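Local atomic coordinates of endo-1,3-beta-glucanase, family GH16 (Zobellia galactanivorans, PDB entry 4BPZ), a protein that probably hydrolyses internal beta-1,3-glucosidic bonds of glucans such as algal laminarin, through its calcium-binding module of glycoside hydrolase family 16. Residues D17-E22 against D250-Y255; L64-I69 against T83-N88. The protein carries 1 engineered substitution. All coordinates share one frame; numbering follows the deposited sequence.

Contact 1: residues D17-E22 against D250-Y255. With CA (calcium ion), chain E.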
loop_
_atom_site.group_PDB
_atom_site.type_symbol
_atom_site.label_atom_id
_atom_site.label_comp_id
_atom_site.label_asym_id
_atom_site.label_seq_id
_atom_site.Cartn_x
_atom_site.Cartn_y
_atom_site.Cartn_z
ATOM N N ASP A 17 -4.717 -13.637 -3.558
ATOM C CA ASP A 17 -5.193 -13.391 -4.941
ATOM C C ASP A 17 -3.989 -13.715 -5.825
ATOM O O ASP A 17 -2.966 -13.015 -5.745
ATOM C CB ASP A 17 -5.805 -11.995 -5.175
ATOM C CG ASP A 17 -6.623 -12.000 -6.442
ATOM O OD1 ASP A 17 -6.438 -12.884 -7.299
ATOM O OD2 ASP A 17 -7.461 -11.004 -6.562
ATOM N N GLU A 18 -4.078 -14.758 -6.651
ATOM C CA GLU A 18 -3.074 -15.107 -7.624
ATOM C C GLU A 18 -3.248 -14.371 -8.976
ATOM O O GLU A 18 -2.408 -14.462 -9.825
ATOM C CB GLU A 18 -3.108 -16.632 -7.887
ATOM C CG GLU A 18 -2.817 -17.414 -6.603
ATOM C CD GLU A 18 -1.462 -17.246 -6.042
ATOM O OE1 GLU A 18 -0.418 -17.112 -6.753
ATOM O OE2 GLU A 18 -1.379 -17.334 -4.793
ATOM N N PHE A 19 -4.351 -13.646 -9.091
ATOM C CA PHE A 19 -4.595 -12.824 -10.270
ATOM C C PHE A 19 -4.592 -13.663 -11.579
ATOM O O PHE A 19 -4.122 -13.106 -12.613
ATOM C CB PHE A 19 -3.616 -11.632 -10.316
ATOM C CG PHE A 19 -3.843 -10.694 -9.182
ATOM C CD1 PHE A 19 -5.064 -10.043 -9.011
ATOM C CD2 PHE A 19 -2.844 -10.533 -8.234
ATOM C CE1 PHE A 19 -5.276 -9.185 -7.922
ATOM C CE2 PHE A 19 -3.057 -9.707 -7.113
ATOM C CZ PHE A 19 -4.263 -9.025 -6.963
ATOM N N GLU A 20 -5.073 -14.888 -11.578
ATOM C CA GLU A 20 -5.032 -15.714 -12.769
ATOM C C GLU A 20 -6.280 -15.513 -13.617
ATOM O O GLU A 20 -6.379 -16.200 -14.700
ATOM C CB GLU A 20 -4.727 -17.178 -12.326
ATOM C CG GLU A 20 -3.274 -17.374 -11.746
ATOM C CD GLU A 20 -2.022 -16.888 -12.593
ATOM O OE1 GLU A 20 -2.161 -17.190 -13.833
ATOM O OE2 GLU A 20 -0.917 -16.263 -12.063
ATOM N N TYR A 21 -7.216 -14.649 -13.279
ATOM C CA TYR A 21 -8.368 -14.323 -14.040
ATOM C C TYR A 21 -8.190 -13.041 -14.928
ATOM O O TYR A 21 -7.090 -12.477 -14.919
ATOM C CB TYR A 21 -9.535 -14.187 -13.090
ATOM C CG TYR A 21 -9.249 -13.135 -12.000
ATOM C CD1 TYR A 21 -9.609 -11.777 -12.128
ATOM C CD2 TYR A 21 -8.718 -13.510 -10.781
ATOM C CE1 TYR A 21 -9.369 -10.828 -11.100
ATOM C CE2 TYR A 21 -8.404 -12.566 -9.746
ATOM C CZ TYR A 21 -8.739 -11.298 -9.922
ATOM O OH TYR A 21 -8.488 -10.296 -8.928
ATOM N N GLU A 22 -9.230 -12.595 -15.655
ATOM C CA GLU A 22 -9.205 -11.417 -16.539
ATOM C C GLU A 22 -10.261 -10.360 -16.209
ATOM O O GLU A 22 -11.492 -10.746 -16.083
ATOM C CB GLU A 22 -9.452 -11.867 -17.966
ATOM C CG GLU A 22 -9.047 -10.751 -18.960
ATOM C CD GLU A 22 -9.092 -11.250 -20.423
ATOM O OE1 GLU A 22 -8.201 -11.960 -20.928
ATOM O OE2 GLU A 22 -10.007 -10.881 -21.052
ATOM N N ASP A 250 2.105 -9.908 -9.118
ATOM C CA ASP A 250 1.842 -11.317 -9.480
ATOM C C ASP A 250 0.878 -11.973 -8.508
ATOM O O ASP A 250 -0.026 -12.718 -8.894
ATOM C CB ASP A 250 3.200 -12.035 -9.543
ATOM C CG ASP A 250 3.070 -13.461 -10.018
ATOM O OD1 ASP A 250 2.105 -13.812 -10.733
ATOM O OD2 ASP A 250 3.986 -14.246 -9.658
ATOM N N TYR A 251 1.039 -11.716 -7.202
ATOM C CA TYR A 251 0.147 -12.308 -6.250
ATOM C C TYR A 251 0.255 -11.511 -4.908
ATOM O O TYR A 251 1.261 -10.867 -4.646
ATOM C CB TYR A 251 0.472 -13.800 -5.928
ATOM C CG TYR A 251 1.850 -14.137 -5.489
ATOM C CD1 TYR A 251 2.319 -13.825 -4.208
ATOM C CD2 TYR A 251 2.735 -14.817 -6.361
ATOM C CE1 TYR A 251 3.569 -14.217 -3.761
ATOM C CE2 TYR A 251 3.991 -15.193 -5.938
ATOM C CZ TYR A 251 4.421 -14.924 -4.651
ATOM O OH TYR A 251 5.677 -15.266 -4.289
ATOM N N VAL A 252 -0.802 -11.696 -4.139
ATOM C CA VAL A 252 -0.825 -11.316 -2.680
ATOM C C VAL A 252 -1.170 -12.590 -1.949
ATOM O O VAL A 252 -2.184 -13.223 -2.304
ATOM C CB VAL A 252 -1.903 -10.241 -2.425
ATOM C CG1 VAL A 252 -2.047 -9.962 -0.931
ATOM C CG2 VAL A 252 -1.568 -8.974 -3.189
ATOM N N ARG A 253 -0.392 -12.948 -0.932
ATOM C CA ARG A 253 -0.713 -14.114 -0.096
ATOM C C ARG A 253 -0.574 -13.681 1.371
ATOM O O ARG A 253 0.390 -13.020 1.730
ATOM C CB ARG A 253 0.237 -15.275 -0.378
ATOM C CG ARG A 253 0.151 -15.836 -1.804
ATOM C CD ARG A 253 1.270 -16.763 -2.111
ATOM N NE ARG A 253 1.163 -17.216 -3.493
ATOM C CZ ARG A 253 2.152 -17.788 -4.163
ATOM N NH1 ARG A 253 3.283 -18.074 -3.592
ATOM N NH2 ARG A 253 1.931 -18.072 -5.448
ATOM N N ILE A 254 -1.518 -14.142 2.213
ATOM C CA ILE A 254 -1.437 -13.865 3.629
ATOM C C ILE A 254 -1.607 -15.204 4.364
ATOM O O ILE A 254 -2.597 -15.935 4.123
ATOM C CB ILE A 254 -2.498 -12.836 4.094
ATOM C CG1 ILE A 254 -2.397 -11.579 3.231
ATOM C CG2 ILE A 254 -2.366 -12.602 5.575
ATOM C CD1 ILE A 254 -3.425 -10.467 3.609
ATOM N N TYR A 255 -0.668 -15.517 5.222
ATOM C CA TYR A 255 -0.672 -16.690 5.998
ATOM C C TYR A 255 -0.787 -16.320 7.497
ATOM O O TYR A 255 -0.252 -15.318 7.925
ATOM C CB TYR A 255 0.641 -17.479 5.819
ATOM C CG TYR A 255 0.922 -17.936 4.432
ATOM C CD1 TYR A 255 1.571 -17.107 3.538
ATOM C CD2 TYR A 255 0.540 -19.205 4.004
ATOM C CE1 TYR A 255 1.862 -17.504 2.221
ATOM C CE2 TYR A 255 0.832 -19.636 2.702
ATOM C CZ TYR A 255 1.453 -18.774 1.830
ATOM O OH TYR A 255 1.717 -19.197 0.540
HETATM CA CA CA E . -0.197 -14.380 -10.643
HETATM O O HOH W 1 0.427 -16.154 -9.160
#

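Contact 2: residues L64-I69 against T83-N88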
loop_
_atom_site.group_PDB
_atom_site.type_symbol
_atom_site.label_atom_id
_atom_site.label_comp_id
_atom_site.label_asym_id
_atom_site.label_seq_id
_atom_site.Cartn_x
_atom_site.Cartn_y
_atom_site.Cartn_z
ATOM N N LEU A 64 -2.007 -8.517 -11.618
ATOM C CA LEU A 64 -2.702 -7.244 -11.457
ATOM C C LEU A 64 -1.793 -6.138 -11.914
ATOM O O LEU A 64 -0.601 -6.117 -11.593
ATOM C CB LEU A 64 -2.998 -7.064 -9.916
ATOM C CG LEU A 64 -3.447 -5.657 -9.524
ATOM C CD1 LEU A 64 -4.831 -5.330 -10.065
ATOM C CD2 LEU A 64 -3.439 -5.571 -8.018
ATOM N N LYS A 65 -2.357 -5.165 -12.642
ATOM C CA LYS A 65 -1.660 -3.932 -12.897
ATOM C C LYS A 65 -2.428 -2.797 -12.295
ATOM O O LYS A 65 -3.677 -2.698 -12.450
ATOM C CB LYS A 65 -1.587 -3.637 -14.425
ATOM C CG LYS A 65 -0.641 -4.540 -15.166
ATOM C CD LYS A 65 -1.205 -5.931 -15.474
ATOM C CE LYS A 65 -0.446 -6.600 -16.587
ATOM N NZ LYS A 65 -0.940 -7.974 -16.777
ATOM N N ILE A 66 -1.712 -1.913 -11.570
ATOM C CA ILE A 66 -2.213 -0.588 -11.232
ATOM C C ILE A 66 -1.438 0.370 -12.146
ATOM O O ILE A 66 -0.217 0.220 -12.316
ATOM C CB ILE A 66 -1.972 -0.235 -9.728
ATOM C CG1 ILE A 66 -2.813 -1.230 -8.911
ATOM C CG2 ILE A 66 -2.341 1.202 -9.470
ATOM C CD1 ILE A 66 -2.463 -1.168 -7.382
ATOM N N ARG A 67 -2.166 1.292 -12.775
ATOM C CA ARG A 67 -1.564 2.176 -13.807
ATOM C C ARG A 67 -1.894 3.583 -13.468
ATOM O O ARG A 67 -3.068 3.973 -13.346
ATOM C CB ARG A 67 -2.112 1.732 -15.163
ATOM C CG ARG A 67 -1.626 2.657 -16.315
ATOM C CD ARG A 67 -1.826 2.063 -17.678
ATOM N NE ARG A 67 -3.230 1.675 -17.881
ATOM C CZ ARG A 67 -3.659 0.723 -18.725
ATOM N NH1 ARG A 67 -2.778 0.093 -19.520
ATOM N NH2 ARG A 67 -4.952 0.418 -18.730
ATOM N N ALA A 68 -0.832 4.401 -13.322
ATOM C CA ALA A 68 -0.959 5.843 -13.128
ATOM C C ALA A 68 -0.828 6.517 -14.493
ATOM O O ALA A 68 0.034 6.117 -15.296
ATOM C CB ALA A 68 0.123 6.328 -12.215
ATOM N N ILE A 69 -1.601 7.553 -14.731
ATOM C CA ILE A 69 -1.700 8.188 -16.071
ATOM C C ILE A 69 -1.771 9.670 -15.894
ATOM O O ILE A 69 -2.470 10.194 -15.028
ATOM C CB ILE A 69 -2.953 7.740 -16.818
ATOM C CG1 ILE A 69 -3.132 6.234 -16.859
ATOM C CG2 ILE A 69 -2.963 8.304 -18.226
ATOM C CD1 ILE A 69 -4.436 5.762 -17.443
ATOM N N THR A 83 -4.373 10.287 -12.820
ATOM C CA THR A 83 -5.280 9.250 -12.240
ATOM C C THR A 83 -4.485 8.025 -11.916
ATOM O O THR A 83 -3.415 7.736 -12.521
ATOM C CB THR A 83 -6.413 8.900 -13.282
ATOM O OG1 THR A 83 -5.796 8.372 -14.435
ATOM C CG2 THR A 83 -7.285 10.058 -13.577
ATOM N N SER A 84 -4.965 7.249 -10.947
ATOM C CA SER A 84 -4.337 6.014 -10.524
ATOM C C SER A 84 -5.422 5.165 -9.827
ATOM O O SER A 84 -6.609 5.487 -9.928
ATOM C CB SER A 84 -3.141 6.334 -9.641
ATOM O OG SER A 84 -2.416 5.190 -9.340
ATOM N N ALA A 85 -4.988 4.122 -9.129
ATOM C CA ALA A 85 -5.919 3.319 -8.326
ATOM C C ALA A 85 -5.302 3.091 -6.960
ATOM O O ALA A 85 -4.084 3.050 -6.775
ATOM C CB ALA A 85 -6.245 2.002 -8.988
ATOM N N ARG A 86 -6.225 2.938 -5.995
ATOM C CA ARG A 86 -5.907 2.681 -4.576
ATOM C C ARG A 86 -6.875 1.546 -4.118
ATOM O O ARG A 86 -8.066 1.824 -3.927
ATOM C CB ARG A 86 -6.059 3.957 -3.726
ATOM C CG ARG A 86 -5.819 3.764 -2.254
ATOM C CD ARG A 86 -5.660 5.126 -1.618
ATOM N NE ARG A 86 -5.649 5.052 -0.127
ATOM C CZ ARG A 86 -4.882 5.816 0.645
ATOM N NH1 ARG A 86 -3.876 6.516 0.180
ATOM N NH2 ARG A 86 -5.121 5.792 1.978
ATOM N N LEU A 87 -6.357 0.371 -3.977
ATOM C CA LEU A 87 -7.128 -0.830 -3.584
ATOM C C LEU A 87 -6.951 -1.065 -2.099
ATOM O O LEU A 87 -5.905 -0.735 -1.524
ATOM C CB LEU A 87 -6.646 -2.049 -4.301
ATOM C CG LEU A 87 -6.652 -2.022 -5.811
ATOM C CD1 LEU A 87 -6.163 -3.355 -6.378
ATOM C CD2 LEU A 87 -8.002 -1.676 -6.342
ATOM N N ASN A 88 -8.003 -1.581 -1.465
ATOM C CA ASN A 88 -7.932 -2.054 -0.062
ATOM C C ASN A 88 -8.393 -3.469 -0.033
ATOM O O ASN A 88 -9.407 -3.804 -0.717
ATOM C CB ASN A 88 -8.866 -1.247 0.866
ATOM C CG ASN A 88 -8.601 0.237 0.964
ATOM O OD1 ASN A 88 -7.603 0.804 0.434
ATOM N ND2 ASN A 88 -9.425 0.903 1.649
#

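Contact 1: residues D17-E22 against D250-Y255
E18, bent at chi2 (-65°), meets R253, which runs extended from CG to NE (chi3 -178°) and crosses it at about a right angle. The guanidinium grips the carboxylate side-on by two nearly straight bonds, R253 NE to E18 OE2 and R253 NH2 to E18 OE1, each 2.9 Å. An arginine suits this place because its flat head also covers a ring, R253 CZ lying 3.5 Å above the centre of the Y251 ring. An alanine in place of R253 would probably leave the E18 carboxylate without its charged mate and one face of the Y251 ring without its cover. Backbone bonds pair D17 with V252, and D17 OD1 closes an Asx turn onto F19 N (2.9 Å). Within this turn E18 directs its carbonyl to calcium: E18 O and D250 O, 3.1 Å apart, both bind the ion, with E20 OE2, D250 OD1, G62 O and a water. That water also donates to E18 OE1, so this side chain serves the ion too. E20 OE2 and D250 OD1 lie 4.1 Å apart; calcium probably offsets their repulsion, and D250 OD2 has its own salt bridge to R101. A hard, all-oxygen site thus ties the loop to the corner at D250.

Contact 2: residues L64-I69 against T83-N88
Peptide groups of I69 and T83 are the flat units that meet here: I69 N lies in the carbonyl plane of T83, 2.9 Å from T83 O, and T83 N meets I69 O in the same way. They form an antiparallel hydrogen-bonded pair, bordered by a CA-H...O contact from A68 CA to T83 O (3.2 Å). Beyond it the strands splay apart, and side chains take over from backbone. With CG1 beside the backbone N (chi1 -65°), I66 CG2 lies anti to that N and rests 3.7 Å from A85 O and 4.0 Å from A85 CB; a beta-branched side chain suits the place because its second methyl reaches the small A85. Farther along, L64 CD2 and L87 CD1 reach toward each other tip to tip at 3.9 Å, a doubtful contact because L87 has two conformers. S84 OG packs 4.0 Å from A68 CB yet is satisfied by I228 O, which lets a buried serine sit among apolar groups; T83 OG1 is likewise held by E71 and N56. R86 starts away from strand 64-69, and its NH2 makes a salt bridge with E123; both line the glycan pocket. Where the strands diverge, K65 bonds to F58 of strand 57-60 and R67 to N56, while strand 244-255 bonds to L64, I66 and A68, and strand 82-93 pairs with 222-230, consistent with the beta-jelly roll of family 16.

Contact 2 is the buried one, its touching residues mostly aliphatic or small, whereas contact 1 lies farther from the chain centre, is only partly buried and relies on charge and metal. Both involve strand 244-255, contact 1 after its corner at D250 and contact 2 through strand 63-75, the neighbour of the part before it. The two also touch directly, F19 CE1 packing against L64 CB at 3.7 Å: the buried F19 ring joins the calcium side to the apolar packing of L64. Each has one antiparallel hydrogen-bonded pair. Past it, however, contact 1 fastens the beginning of a loop with ionic and metal bonds, while contact 2 holds diverging strands by methyl packing.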